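Local coordinates for Mlr3007 protein (Mesorhizobium loti, PDB 3QQM), which probably catalyses pyridoxal-phosphate-dependent transfer of the amino group between branched-chain amino acids and 2-oxoglutarate, a step in leucine, isoleucine and valine metabolism, at residues T21-W24 and F30-F33; R39-A44 and C51-I56; L142-G147 and L171-L176; N156-F161 and V179-L184. All coordinates share one frame; numbering follows the deposited sequence.

Interaction 1: T21-W24 and F30-F33; sequences TMRW and FLRF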
loop_
_atom_site.group_PDB
_atom_site.type_symbol
_atom_site.label_atom_id
_atom_site.label_comp_id
_atom_site.label_asym_id
_atom_site.label_seq_id
_atom_site.Cartn_x
_atom_site.Cartn_y
_atom_site.Cartn_z
ATOM N N THR A 21 0.516 -4.804 -6.118
ATOM C CA THR A 21 -0.783 -4.483 -6.650
ATOM C C THR A 21 -0.611 -3.211 -7.455
ATOM O O THR A 21 -0.297 -2.144 -6.907
ATOM C CB THR A 21 -1.813 -4.314 -5.529
ATOM O OG1 THR A 21 -1.866 -5.521 -4.772
ATOM C CG2 THR A 21 -3.199 -4.000 -6.093
HETATM N N MSE A 22 -0.877 -3.328 -8.751
HETATM C CA MSE A 22 -0.668 -2.249 -9.681
HETATM C C MSE A 22 -1.865 -1.950 -10.585
HETATM O O MSE A 22 -2.766 -2.791 -10.763
HETATM C CB MSE A 22 0.496 -2.651 -10.601
HETATM C CG MSE A 22 1.745 -3.152 -9.862
HETATM SE SE MSE A 22 3.147 -3.784 -11.042
HETATM C CE MSE A 22 2.237 -5.280 -11.882
ATOM N N ARG A 23 -1.829 -0.766 -11.198
ATOM C CA ARG A 23 -2.842 -0.371 -12.147
ATOM C C ARG A 23 -2.235 -0.416 -13.524
ATOM O O ARG A 23 -1.273 0.306 -13.810
ATOM C CB ARG A 23 -3.318 1.049 -11.907
ATOM C CG ARG A 23 -4.568 1.391 -12.715
ATOM C CD ARG A 23 -4.800 2.895 -12.880
ATOM N NE ARG A 23 -4.776 3.631 -11.624
ATOM C CZ ARG A 23 -4.882 4.960 -11.523
ATOM N NH1 ARG A 23 -5.055 5.717 -12.617
ATOM N NH2 ARG A 23 -4.809 5.537 -10.323
ATOM N N TRP A 24 -2.756 -1.285 -14.367
ATOM C CA TRP A 24 -2.311 -1.361 -15.757
ATOM C C TRP A 24 -3.174 -0.410 -16.562
ATOM O O TRP A 24 -4.375 -0.353 -16.360
ATOM C CB TRP A 24 -2.498 -2.750 -16.312
ATOM C CG TRP A 24 -2.020 -2.931 -17.722
ATOM C CD1 TRP A 24 -0.780 -3.331 -18.112
ATOM C CD2 TRP A 24 -2.784 -2.784 -18.914
ATOM N NE1 TRP A 24 -0.732 -3.464 -19.464
ATOM C CE2 TRP A 24 -1.940 -3.123 -19.989
ATOM C CE3 TRP A 24 -4.099 -2.426 -19.181
ATOM C CZ2 TRP A 24 -2.362 -3.089 -21.319
ATOM C CZ3 TRP A 24 -4.522 -2.399 -20.509
ATOM C CH2 TRP A 24 -3.657 -2.737 -21.553
ATOM N N PHE A 30 1.831 -0.788 -16.766
ATOM C CA PHE A 30 1.666 -0.590 -15.318
ATOM C C PHE A 30 2.135 0.752 -14.821
ATOM O O PHE A 30 3.241 1.160 -15.078
ATOM C CB PHE A 30 2.377 -1.689 -14.519
ATOM C CG PHE A 30 1.980 -3.065 -14.912
ATOM C CD1 PHE A 30 0.791 -3.592 -14.497
ATOM C CD2 PHE A 30 2.790 -3.822 -15.749
ATOM C CE1 PHE A 30 0.419 -4.857 -14.877
ATOM C CE2 PHE A 30 2.426 -5.090 -16.136
ATOM C CZ PHE A 30 1.243 -5.615 -15.678
ATOM N N LEU A 31 1.277 1.429 -14.084
ATOM C CA LEU A 31 1.636 2.711 -13.530
ATOM C C LEU A 31 2.736 2.455 -12.469
ATOM O O LEU A 31 2.646 1.506 -11.694
ATOM C CB LEU A 31 0.397 3.371 -12.926
ATOM C CG LEU A 31 0.352 4.873 -12.693
ATOM C CD1 LEU A 31 0.657 5.653 -13.986
ATOM C CD2 LEU A 31 -1.040 5.294 -12.129
ATOM N N ARG A 32 3.813 3.247 -12.526
ATOM C CA ARG A 32 4.920 3.129 -11.574
ATOM C C ARG A 32 5.543 1.721 -11.590
ATOM O O ARG A 32 6.030 1.234 -10.578
ATOM C CB ARG A 32 4.450 3.516 -10.151
ATOM C CG ARG A 32 4.211 4.997 -9.976
ATOM C CD ARG A 32 3.614 5.320 -8.599
ATOM N NE ARG A 32 2.192 5.018 -8.568
ATOM C CZ ARG A 32 1.257 5.864 -8.989
ATOM N NH1 ARG A 32 1.596 7.083 -9.428
ATOM N NH2 ARG A 32 -0.019 5.505 -8.951
ATOM N N PHE A 33 5.546 1.116 -12.778
ATOM C CA PHE A 33 6.041 -0.237 -12.978
ATOM C C PHE A 33 7.428 -0.453 -12.435
ATOM O O PHE A 33 7.641 -1.377 -11.685
ATOM C CB PHE A 33 5.967 -0.608 -14.473
ATOM C CG PHE A 33 6.177 -2.092 -14.780
ATOM C CD1 PHE A 33 5.846 -3.087 -13.855
ATOM C CD2 PHE A 33 6.452 -2.488 -16.088
ATOM C CE1 PHE A 33 5.968 -4.438 -14.192
ATOM C CE2 PHE A 33 6.549 -3.840 -16.429
ATOM C CZ PHE A 33 6.312 -4.805 -15.484
HETATM O O HOH W 1 0.102 1.230 -10.330
#
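The Phe30 ring is sandwiched between Met22 and Trp24. On one face sits the terminal methyl of selenomethionine Met22, with CE 3.6 Å from the ring centroid in a CH-pi contact, displaced toward the rim. The bend of Met22 at chi3 (-63°) turns CE back over the ring. The opposite face receives Trp24, whose CD1 comes 3.8 Å from Phe30 CE1; this is an edge-to-face (T-shaped) pair with the planes at 74°. The selenium also makes a Met-aromatic contact with the next ring, Met22 SE lying 4.0 Å from Phe33 CD1. Leu60 and Leu64 of helix 53-64 also touch Phe30.

Trp24 and Phe30 form an antiparallel non-hydrogen-bonded pair, which places their side chains on the same face of the sheet; a type II turn runs from Phe30 to Phe33. One step on from the pair, Leu31 N donates to Arg23 O at 2.8 Å, nearly straight at 173°. A water makes a second link between these residues, accepting from Arg23 N at 2.9 Å and donating to Leu31 O. Leu31 CD2 lies over the centre of the Arg23 guanidinium, 3.9 Å from Arg23 CZ, while Arg23 NE is held by Leu212 O. The chemistry is thus divided: selenium, methyl and ring contacts gather round Phe30, whereas Arg23 and Leu31 are joined through their backbones by one direct bond and one water bridge.

Interaction 2: R39-A44 and C51-I56; sequences RLYGSA and CDPQRI
Tyr41 and Ala44 on helix 33-47 face Cys51, Pro53 and Ile56 at the start of helix 53-64, within a helix-loop-helix unit laid on the antiparallel sheet of the N-terminal part of the chain. Tyr41 reaches across to the second helix. CB itself does not aim at that helix, but with CG beside the backbone N (chi1 -64°) the ring swings over to it. At Tyr41 CD1 the ring edge meets Cys51 SG, 3.4 Å away and near the ring plane, a cysteine sulfur-aromatic contact; Tyr41 CE1 also touches this sulfur and lies 4.2 Å from Ile56 CG1, again at the edge. Farther out, Tyr41 CZ has Pro53 CB obliquely beside it at 4.0 Å. The phenol oxygen, Tyr41 OH, ends in the first turn of the helix, 3.5 Å from Pro53 CA and 3.7 Å from Ile56 CB.

One turn along from Tyr41, Ala44 CB packs on Cys51 CB at 3.9 Å, and Leu77 of strand 71-78 touches both residues. The second helix begins with Asp52 as N-cap, its OD1 taking Gln54 N from above the carboxylate plane. At the ring's tip, in its plane, a water sits 2.8 Å from Tyr41 OH and donates a weak bond to Pro53 O.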
loop_
_atom_site.group_PDB
_atom_site.type_symbol
_atom_site.label_atom_id
_atom_site.label_comp_id
_atom_site.label_asym_id
_atom_site.label_seq_id
_atom_site.Cartn_x
_atom_site.Cartn_y
_atom_site.Cartn_z
ATOM N N ARG A 39 10.930 -2.662 -5.822
ATOM C CA ARG A 39 10.551 -3.131 -4.505
ATOM C C ARG A 39 10.488 -4.658 -4.433
ATOM O O ARG A 39 11.047 -5.236 -3.532
ATOM C CB ARG A 39 9.197 -2.578 -4.096
ATOM C CG ARG A 39 8.793 -3.036 -2.686
ATOM C CD ARG A 39 7.649 -2.266 -2.189
ATOM N NE ARG A 39 6.427 -2.525 -2.938
ATOM C CZ ARG A 39 5.308 -1.824 -2.779
ATOM N NH1 ARG A 39 5.293 -0.764 -1.979
ATOM N NH2 ARG A 39 4.222 -2.116 -3.488
ATOM N N LEU A 40 9.745 -5.277 -5.349
ATOM C CA LEU A 40 9.602 -6.730 -5.379
ATOM C C LEU A 40 10.948 -7.447 -5.508
ATOM O O LEU A 40 11.239 -8.389 -4.758
ATOM C CB LEU A 40 8.697 -7.164 -6.541
ATOM C CG LEU A 40 8.550 -8.665 -6.742
ATOM C CD1 LEU A 40 7.906 -9.314 -5.515
ATOM C CD2 LEU A 40 7.741 -8.931 -7.989
ATOM N N TYR A 41 11.776 -6.997 -6.437
ATOM C CA TYR A 41 13.056 -7.647 -6.626
ATOM C C TYR A 41 13.989 -7.405 -5.443
ATOM O O TYR A 41 14.741 -8.312 -5.046
ATOM C CB TYR A 41 13.703 -7.245 -7.933
ATOM C CG TYR A 41 12.936 -7.663 -9.158
ATOM C CD1 TYR A 41 12.266 -8.854 -9.196
ATOM C CD2 TYR A 41 13.033 -6.948 -10.327
ATOM C CE1 TYR A 41 11.599 -9.267 -10.334
ATOM C CE2 TYR A 41 12.387 -7.365 -11.482
ATOM C CZ TYR A 41 11.678 -8.525 -11.476
ATOM O OH TYR A 41 11.026 -8.956 -12.601
ATOM N N GLY A 42 13.925 -6.204 -4.873
ATOM C CA GLY A 42 14.752 -5.858 -3.723
ATOM C C GLY A 42 14.362 -6.725 -2.523
ATOM O O GLY A 42 15.219 -7.305 -1.881
ATOM N N SER A 43 13.063 -6.841 -2.261
ATOM C CA SER A 43 12.595 -7.653 -1.147
ATOM C C SER A 43 12.911 -9.130 -1.350
ATOM O O SER A 43 13.351 -9.785 -0.431
ATOM C CB SER A 43 11.094 -7.465 -0.921
ATOM O OG SER A 43 10.804 -6.135 -0.614
ATOM N N ALA A 44 12.729 -9.642 -2.557
ATOM C CA ALA A 44 13.001 -11.048 -2.805
ATOM C C ALA A 44 14.485 -11.329 -2.493
ATOM O O ALA A 44 14.836 -12.352 -1.876
ATOM C CB ALA A 44 12.654 -11.429 -4.209
ATOM N N CYS A 51 13.688 -15.699 -7.380
ATOM C CA CYS A 51 12.963 -14.742 -8.219
ATOM C C CYS A 51 13.542 -14.682 -9.622
ATOM O O CYS A 51 14.656 -14.215 -9.814
ATOM C CB CYS A 51 13.035 -13.360 -7.589
ATOM S SG CYS A 51 11.947 -12.170 -8.359
ATOM N N ASP A 52 12.785 -15.168 -10.595
ATOM C CA ASP A 52 13.223 -15.195 -11.990
ATOM C C ASP A 52 12.449 -14.119 -12.779
ATOM O O ASP A 52 11.288 -14.297 -13.101
ATOM C CB ASP A 52 12.990 -16.576 -12.571
ATOM C CG ASP A 52 13.406 -16.676 -14.020
ATOM O OD1 ASP A 52 13.803 -15.646 -14.606
ATOM O OD2 ASP A 52 13.339 -17.793 -14.577
ATOM N N PRO A 53 13.104 -12.994 -13.085
ATOM C CA PRO A 53 12.437 -11.900 -13.799
ATOM C C PRO A 53 11.783 -12.292 -15.130
ATOM O O PRO A 53 10.767 -11.696 -15.512
ATOM C CB PRO A 53 13.568 -10.912 -14.038
ATOM C CG PRO A 53 14.534 -11.184 -12.963
ATOM C CD PRO A 53 14.474 -12.630 -12.680
ATOM N N GLN A 54 12.354 -13.269 -15.822
ATOM C CA GLN A 54 11.815 -13.713 -17.101
ATOM C C GLN A 54 10.432 -14.332 -16.847
ATOM O O GLN A 54 9.469 -14.098 -17.603
ATOM C CB GLN A 54 12.811 -14.681 -17.802
ATOM C CG GLN A 54 12.523 -14.980 -19.307
ATOM C CD GLN A 54 13.722 -15.704 -20.057
ATOM O OE1 GLN A 54 14.746 -16.061 -19.445
ATOM N NE2 GLN A 54 13.582 -15.878 -21.388
ATOM N N ARG A 55 10.324 -15.061 -15.742
ATOM C CA ARG A 55 9.070 -15.692 -15.337
ATOM C C ARG A 55 8.016 -14.652 -14.872
ATOM O O ARG A 55 6.808 -14.812 -15.122
ATOM C CB ARG A 55 9.356 -16.694 -14.238
ATOM C CG ARG A 55 8.151 -17.291 -13.588
ATOM C CD ARG A 55 8.578 -18.185 -12.415
ATOM N NE ARG A 55 9.468 -19.274 -12.853
ATOM C CZ ARG A 55 9.935 -20.224 -12.050
ATOM N NH1 ARG A 55 9.569 -20.253 -10.764
ATOM N NH2 ARG A 55 10.745 -21.168 -12.542
ATOM N N ILE A 56 8.483 -13.612 -14.183
ATOM C CA ILE A 56 7.608 -12.545 -13.727
ATOM C C ILE A 56 7.013 -11.877 -14.962
ATOM O O ILE A 56 5.829 -11.672 -15.032
ATOM C CB ILE A 56 8.362 -11.500 -12.842
ATOM C CG1 ILE A 56 8.837 -12.147 -11.549
ATOM C CG2 ILE A 56 7.479 -10.317 -12.538
ATOM C CD1 ILE A 56 7.737 -12.743 -10.736
HETATM O O HOH W 2 10.481 -8.324 -15.285
#

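Interaction 3: L142-G147 and L171-L176; sequences LANERG and LDCGLL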
loop_
_atom_site.group_PDB
_atom_site.type_symbol
_atom_site.label_atom_id
_atom_site.label_comp_id
_atom_site.label_asym_id
_atom_site.label_seq_id
_atom_site.Cartn_x
_atom_site.Cartn_y
_atom_site.Cartn_z
ATOM N N LEU A 142 -3.614 2.751 11.499
ATOM C CA LEU A 142 -2.941 2.104 12.609
ATOM C C LEU A 142 -1.787 2.992 13.093
ATOM O O LEU A 142 -1.079 3.598 12.286
ATOM C CB LEU A 142 -2.347 0.742 12.197
ATOM C CG LEU A 142 -3.297 -0.363 11.728
ATOM C CD1 LEU A 142 -3.745 -0.068 10.308
ATOM C CD2 LEU A 142 -2.621 -1.715 11.784
ATOM N N ALA A 143 -1.602 3.037 14.407
ATOM C CA ALA A 143 -0.512 3.776 15.037
ATOM C C ALA A 143 0.441 2.761 15.665
ATOM O O ALA A 143 0.115 1.615 15.759
ATOM C CB ALA A 143 -1.044 4.747 16.104
ATOM N N ASN A 144 1.624 3.203 16.082
ATOM C CA ASN A 144 2.617 2.320 16.692
ATOM C C ASN A 144 2.649 2.457 18.215
ATOM O O ASN A 144 1.801 3.128 18.785
ATOM C CB ASN A 144 3.996 2.584 16.085
ATOM C CG ASN A 144 4.538 3.983 16.403
ATOM O OD1 ASN A 144 4.037 4.689 17.309
ATOM N ND2 ASN A 144 5.585 4.383 15.670
ATOM N N GLU A 145 3.655 1.852 18.868
ATOM C CA GLU A 145 3.752 1.870 20.362
ATOM C C GLU A 145 3.953 3.242 20.978
ATOM O O GLU A 145 3.861 3.395 22.177
ATOM C CB GLU A 145 4.819 0.878 20.905
ATOM C CG GLU A 145 6.300 1.161 20.620
ATOM C CD GLU A 145 6.777 0.880 19.166
ATOM O OE1 GLU A 145 5.950 0.718 18.233
ATOM O OE2 GLU A 145 7.999 0.821 18.970
ATOM N N ARG A 146 4.256 4.232 20.147
ATOM C CA ARG A 146 4.447 5.623 20.593
ATOM C C ARG A 146 3.297 6.531 20.126
ATOM O O ARG A 146 3.382 7.749 20.198
ATOM C CB ARG A 146 5.819 6.127 20.149
ATOM C CG ARG A 146 6.941 5.399 20.913
ATOM C CD ARG A 146 8.332 5.847 20.551
ATOM N NE ARG A 146 8.610 5.558 19.154
ATOM C CZ ARG A 146 9.029 4.379 18.685
ATOM N NH1 ARG A 146 9.206 3.338 19.494
ATOM N NH2 ARG A 146 9.244 4.230 17.384
ATOM N N GLY A 147 2.197 5.900 19.700
ATOM C CA GLY A 147 0.991 6.611 19.259
ATOM C C GLY A 147 1.144 7.455 18.011
ATOM O O GLY A 147 0.378 8.393 17.794
ATOM N N LEU A 171 9.458 6.501 7.765
ATOM C CA LEU A 171 9.563 5.061 7.662
ATOM C C LEU A 171 9.894 4.326 8.988
ATOM O O LEU A 171 9.316 3.253 9.259
ATOM C CB LEU A 171 10.587 4.702 6.594
ATOM C CG LEU A 171 10.489 3.268 6.093
ATOM C CD1 LEU A 171 9.085 3.025 5.475
ATOM C CD2 LEU A 171 11.625 2.993 5.081
ATOM N N ASP A 172 10.785 4.884 9.809
ATOM C CA ASP A 172 11.120 4.237 11.074
ATOM C C ASP A 172 9.917 4.113 12.050
ATOM O O ASP A 172 10.048 3.487 13.075
ATOM C CB ASP A 172 12.326 4.897 11.770
ATOM C CG ASP A 172 12.101 6.367 12.084
ATOM O OD1 ASP A 172 11.137 6.984 11.537
ATOM O OD2 ASP A 172 12.907 6.926 12.852
ATOM N N CYS A 173 8.771 4.716 11.736
ATOM C CA CYS A 173 7.576 4.577 12.581
ATOM C C CYS A 173 6.973 3.149 12.523
ATOM O O CYS A 173 6.255 2.722 13.441
ATOM C CB CYS A 173 6.491 5.608 12.196
ATOM S SG CYS A 173 6.811 7.366 12.652
ATOM N N GLY A 174 7.235 2.439 11.425
ATOM C CA GLY A 174 6.739 1.080 11.223
ATOM C C GLY A 174 5.607 1.101 10.220
ATOM O O GLY A 174 4.431 1.250 10.584
ATOM N N LEU A 175 5.971 0.989 8.949
ATOM C CA LEU A 175 5.008 0.984 7.830
ATOM C C LEU A 175 5.676 0.508 6.525
ATOM O O LEU A 175 6.904 0.361 6.441
ATOM C CB LEU A 175 4.428 2.376 7.572
ATOM C CG LEU A 175 5.505 3.478 7.456
ATOM C CD1 LEU A 175 5.299 4.412 6.260
ATOM C CD2 LEU A 175 5.639 4.239 8.785
ATOM N N LEU A 176 4.845 0.288 5.514
ATOM C CA LEU A 176 5.302 -0.119 4.214
ATOM C C LEU A 176 5.768 1.095 3.398
ATOM O O LEU A 176 5.054 2.086 3.300
ATOM C CB LEU A 176 4.179 -0.787 3.464
ATOM C CG LEU A 176 4.564 -1.336 2.105
ATOM C CD1 LEU A 176 5.375 -2.574 2.302
ATOM C CD2 LEU A 176 3.321 -1.633 1.235
#
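Asn144 meets Cys173 because its chi1 of 65° sets CG between the backbone N and the carbonyl carbon, while chi2 of 15° turns the two ends of the amide to different tasks: ND2 toward Cys173, OD1 back over its own chain. The result is an Asx turn, in which OD1 accepts from Arg146 N, nested on a type I beta turn from Asn144 to Gly147 that is closed by Gly147 N bonding to Asn144 O. OD1 is also held by Glu148 N, just past the turn. Two backbone N-H groups therefore grip OD1, which helps fix the rotation of the amide.

At the amide's other end, Asn144 ND2 donates to Cys173 O at 2.9 Å. This bond is close to straight (167°) and lies in the carbonyl plane on a lone pair of the oxygen, with that oxygen almost in the plane of the Asn144 amide. Cys173 closes a short 3-10 segment, 171-173, in the loop between strand 166-169 and helix 179-186. The next residue, Gly174, has backbone angles that call for glycine. The bond therefore joins the turn linking strands 139-143 and 149-152, at the border of the six-stranded sheet, to the loop that leads into helix 179-186. Cys150, on strand 149-152, touches both Asn144 and Cys173.

Farther out, Arg146 NH1 makes a salt bridge to Glu145 OE2 at 2.8 Å, bent and weak as a hydrogen bond. Next to the bond across the contact, Cys173 CB lies 3.8 Å from Asn144 ND2.

Interaction 4: N156-F161 and V179-L184; sequences NVFADF and VLRAEL
Strand 156-160 and helix 179-184 run in roughly the same direction, at 36° with their axes 9.2 Å apart at the closest. The chains come nearest where the CA atoms of Asn156 and Arg181 stand 6.7 Å apart. From the strand, Asn156 and Phe158, two residues on along the same side, both point toward the helix.

Phe158 is the apolar half. With CG beside the backbone N (chi1 -57°), its ring extends to the helix. Leu184 CD1 rests over one face in a CH-pi contact, 3.4 Å from Phe158 CE2, and the ring edge drives at the helix backbone, with Phe158 CZ 3.8 Å from Arg181 CA. Leu166 and Thr168 of strand 166-169 also touch the ring.

The helix is the crossover of a beta-alpha-beta unit joining parallel strands 166-169 and 190-193, and it lies against the edge strand of the six-stranded sheet. Its first turn meets the cofactor: Val179 N donates to the phosphate of the lysine-linked pyridoxal phosphate at position 118, and Leu180 N does so weakly.

Arg181 is extended from CG to NE and crosses Asn156 at about a right angle. Its aliphatic part does the touching, Arg181 CD standing 3.7 Å from Asn156 CG, while its NH2 makes a salt bridge with Glu192. Asn156 divides its amide: ND2 bonds to Leu176 O, and OD1 takes a hydrogen bond from a water at 2.7 Å, which in turn accepts from Arg181 N at 3.0 Å.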
loop_
_atom_site.group_PDB
_atom_site.type_symbol
_atom_site.label_atom_id
_atom_site.label_comp_id
_atom_site.label_asym_id
_atom_site.label_seq_id
_atom_site.Cartn_x
_atom_site.Cartn_y
_atom_site.Cartn_z
ATOM N N ASN A 156 -0.915 4.543 2.364
ATOM C CA ASN A 156 -0.037 5.386 3.136
ATOM C C ASN A 156 -0.840 6.677 3.366
ATOM O O ASN A 156 -1.738 6.986 2.591
ATOM C CB ASN A 156 1.272 5.651 2.413
ATOM C CG ASN A 156 2.205 4.438 2.422
ATOM O OD1 ASN A 156 2.551 3.895 1.373
ATOM N ND2 ASN A 156 2.590 3.992 3.625
ATOM N N VAL A 157 -0.502 7.415 4.424
ATOM C CA VAL A 157 -1.205 8.636 4.825
ATOM C C VAL A 157 -0.443 9.880 4.417
ATOM O O VAL A 157 0.770 9.916 4.484
ATOM C CB VAL A 157 -1.398 8.653 6.361
ATOM C CG1 VAL A 157 -2.130 9.933 6.817
ATOM C CG2 VAL A 157 -2.143 7.406 6.809
ATOM N N PHE A 158 -1.175 10.909 4.011
ATOM C CA PHE A 158 -0.584 12.162 3.563
ATOM C C PHE A 158 -1.431 13.282 4.115
ATOM O O PHE A 158 -2.642 13.377 3.808
ATOM C CB PHE A 158 -0.554 12.216 2.043
ATOM C CG PHE A 158 0.185 11.066 1.419
ATOM C CD1 PHE A 158 -0.473 9.894 1.115
ATOM C CD2 PHE A 158 1.527 11.165 1.134
ATOM C CE1 PHE A 158 0.185 8.845 0.555
ATOM C CE2 PHE A 158 2.202 10.123 0.598
ATOM C CZ PHE A 158 1.529 8.946 0.291
ATOM N N ALA A 159 -0.801 14.122 4.940
ATOM C CA ALA A 159 -1.488 15.205 5.608
ATOM C C ALA A 159 -0.878 16.557 5.280
ATOM O O ALA A 159 0.339 16.753 5.375
ATOM C CB ALA A 159 -1.483 14.959 7.110
ATOM N N ASP A 160 -1.748 17.488 4.907
ATOM C CA ASP A 160 -1.365 18.847 4.560
ATOM C C ASP A 160 -1.745 19.732 5.716
ATOM O O ASP A 160 -2.932 19.993 5.933
ATOM C CB ASP A 160 -2.114 19.261 3.311
ATOM C CG ASP A 160 -1.752 20.671 2.823
ATOM O OD1 ASP A 160 -1.118 21.476 3.565
ATOM O OD2 ASP A 160 -2.106 20.946 1.667
ATOM N N PHE A 161 -0.751 20.195 6.474
ATOM C CA PHE A 161 -1.039 21.045 7.651
ATOM C C PHE A 161 -1.189 22.513 7.310
ATOM O O PHE A 161 -1.209 23.356 8.209
ATOM C CB PHE A 161 -0.009 20.831 8.758
ATOM C CG PHE A 161 -0.045 19.438 9.330
ATOM C CD1 PHE A 161 -1.017 19.085 10.276
ATOM C CD2 PHE A 161 0.865 18.472 8.918
ATOM C CE1 PHE A 161 -1.072 17.809 10.792
ATOM C CE2 PHE A 161 0.816 17.177 9.450
ATOM C CZ PHE A 161 -0.152 16.845 10.379
ATOM N N VAL A 179 4.824 2.573 -2.921
ATOM C CA VAL A 179 5.275 3.012 -4.220
ATOM C C VAL A 179 4.714 4.408 -4.584
ATOM O O VAL A 179 5.422 5.218 -5.134
ATOM C CB VAL A 179 4.926 1.940 -5.266
ATOM C CG1 VAL A 179 4.886 2.513 -6.702
ATOM C CG2 VAL A 179 5.907 0.743 -5.121
ATOM N N LEU A 180 3.447 4.673 -4.316
ATOM C CA LEU A 180 2.938 6.015 -4.562
ATOM C C LEU A 180 3.727 6.924 -3.613
ATOM O O LEU A 180 4.265 7.938 -4.019
ATOM C CB LEU A 180 1.444 6.118 -4.277
ATOM C CG LEU A 180 0.875 7.543 -4.330
ATOM C CD1 LEU A 180 0.949 8.127 -5.763
ATOM C CD2 LEU A 180 -0.553 7.642 -3.806
ATOM N N ARG A 181 3.833 6.501 -2.361
ATOM C CA ARG A 181 4.549 7.247 -1.324
ATOM C C ARG A 181 5.925 7.605 -1.800
ATOM O O ARG A 181 6.334 8.748 -1.706
ATOM C CB ARG A 181 4.668 6.414 -0.054
ATOM C CG ARG A 181 5.454 7.056 1.081
ATOM C CD ARG A 181 5.583 6.054 2.229
ATOM N NE ARG A 181 6.311 6.579 3.384
ATOM C CZ ARG A 181 7.623 6.565 3.520
ATOM N NH1 ARG A 181 8.401 6.058 2.563
ATOM N NH2 ARG A 181 8.167 7.073 4.626
ATOM N N ALA A 182 6.644 6.621 -2.322
ATOM C CA ALA A 182 7.979 6.853 -2.820
ATOM C C ALA A 182 7.979 7.878 -3.959
ATOM O O ALA A 182 8.859 8.729 -4.040
ATOM C CB ALA A 182 8.582 5.544 -3.305
ATOM N N GLU A 183 7.025 7.783 -4.873
ATOM C CA GLU A 183 7.022 8.719 -5.983
ATOM C C GLU A 183 6.792 10.154 -5.493
ATOM O O GLU A 183 7.418 11.082 -5.992
ATOM C CB GLU A 183 5.969 8.351 -7.023
ATOM C CG GLU A 183 6.089 9.132 -8.371
ATOM C CD GLU A 183 5.048 8.686 -9.397
ATOM O OE1 GLU A 183 3.837 8.872 -9.151
ATOM O OE2 GLU A 183 5.446 8.187 -10.485
ATOM N N LEU A 184 5.883 10.321 -4.539
ATOM C CA LEU A 184 5.575 11.634 -4.019
ATOM C C LEU A 184 6.759 12.204 -3.244
ATOM O O LEU A 184 6.975 13.416 -3.250
ATOM C CB LEU A 184 4.329 11.596 -3.132
ATOM C CG LEU A 184 2.992 11.204 -3.761
ATOM C CD1 LEU A 184 1.956 11.082 -2.657
ATOM C CD2 LEU A 184 2.532 12.197 -4.838
HETATM O O HOH W 3 2.018 4.409 -1.247
#

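The phosphate of the lysine-bound cofactor at position 118 is where interactions 2 and 4 converge, though their centres are about 25 Å apart: Arg39 NH1 from helix 33-47 bonds to it beside Val179 N, the two nitrogens 3.5 Å from each other. Interaction 1 reaches interaction 4 through a salt bridge, Arg32 NH1 to Glu183 OE1 at 2.9 Å, which ties the turn before helix 33-47 to helix 179-186. Interactions 3 and 4 alternate along the chain and touch where Leu175 CD1 lies 3.7 Å from Arg181 NE. Interactions 1 and 3 lie on opposite sides of the chain's centre, about 26 Å between centres, and do not touch.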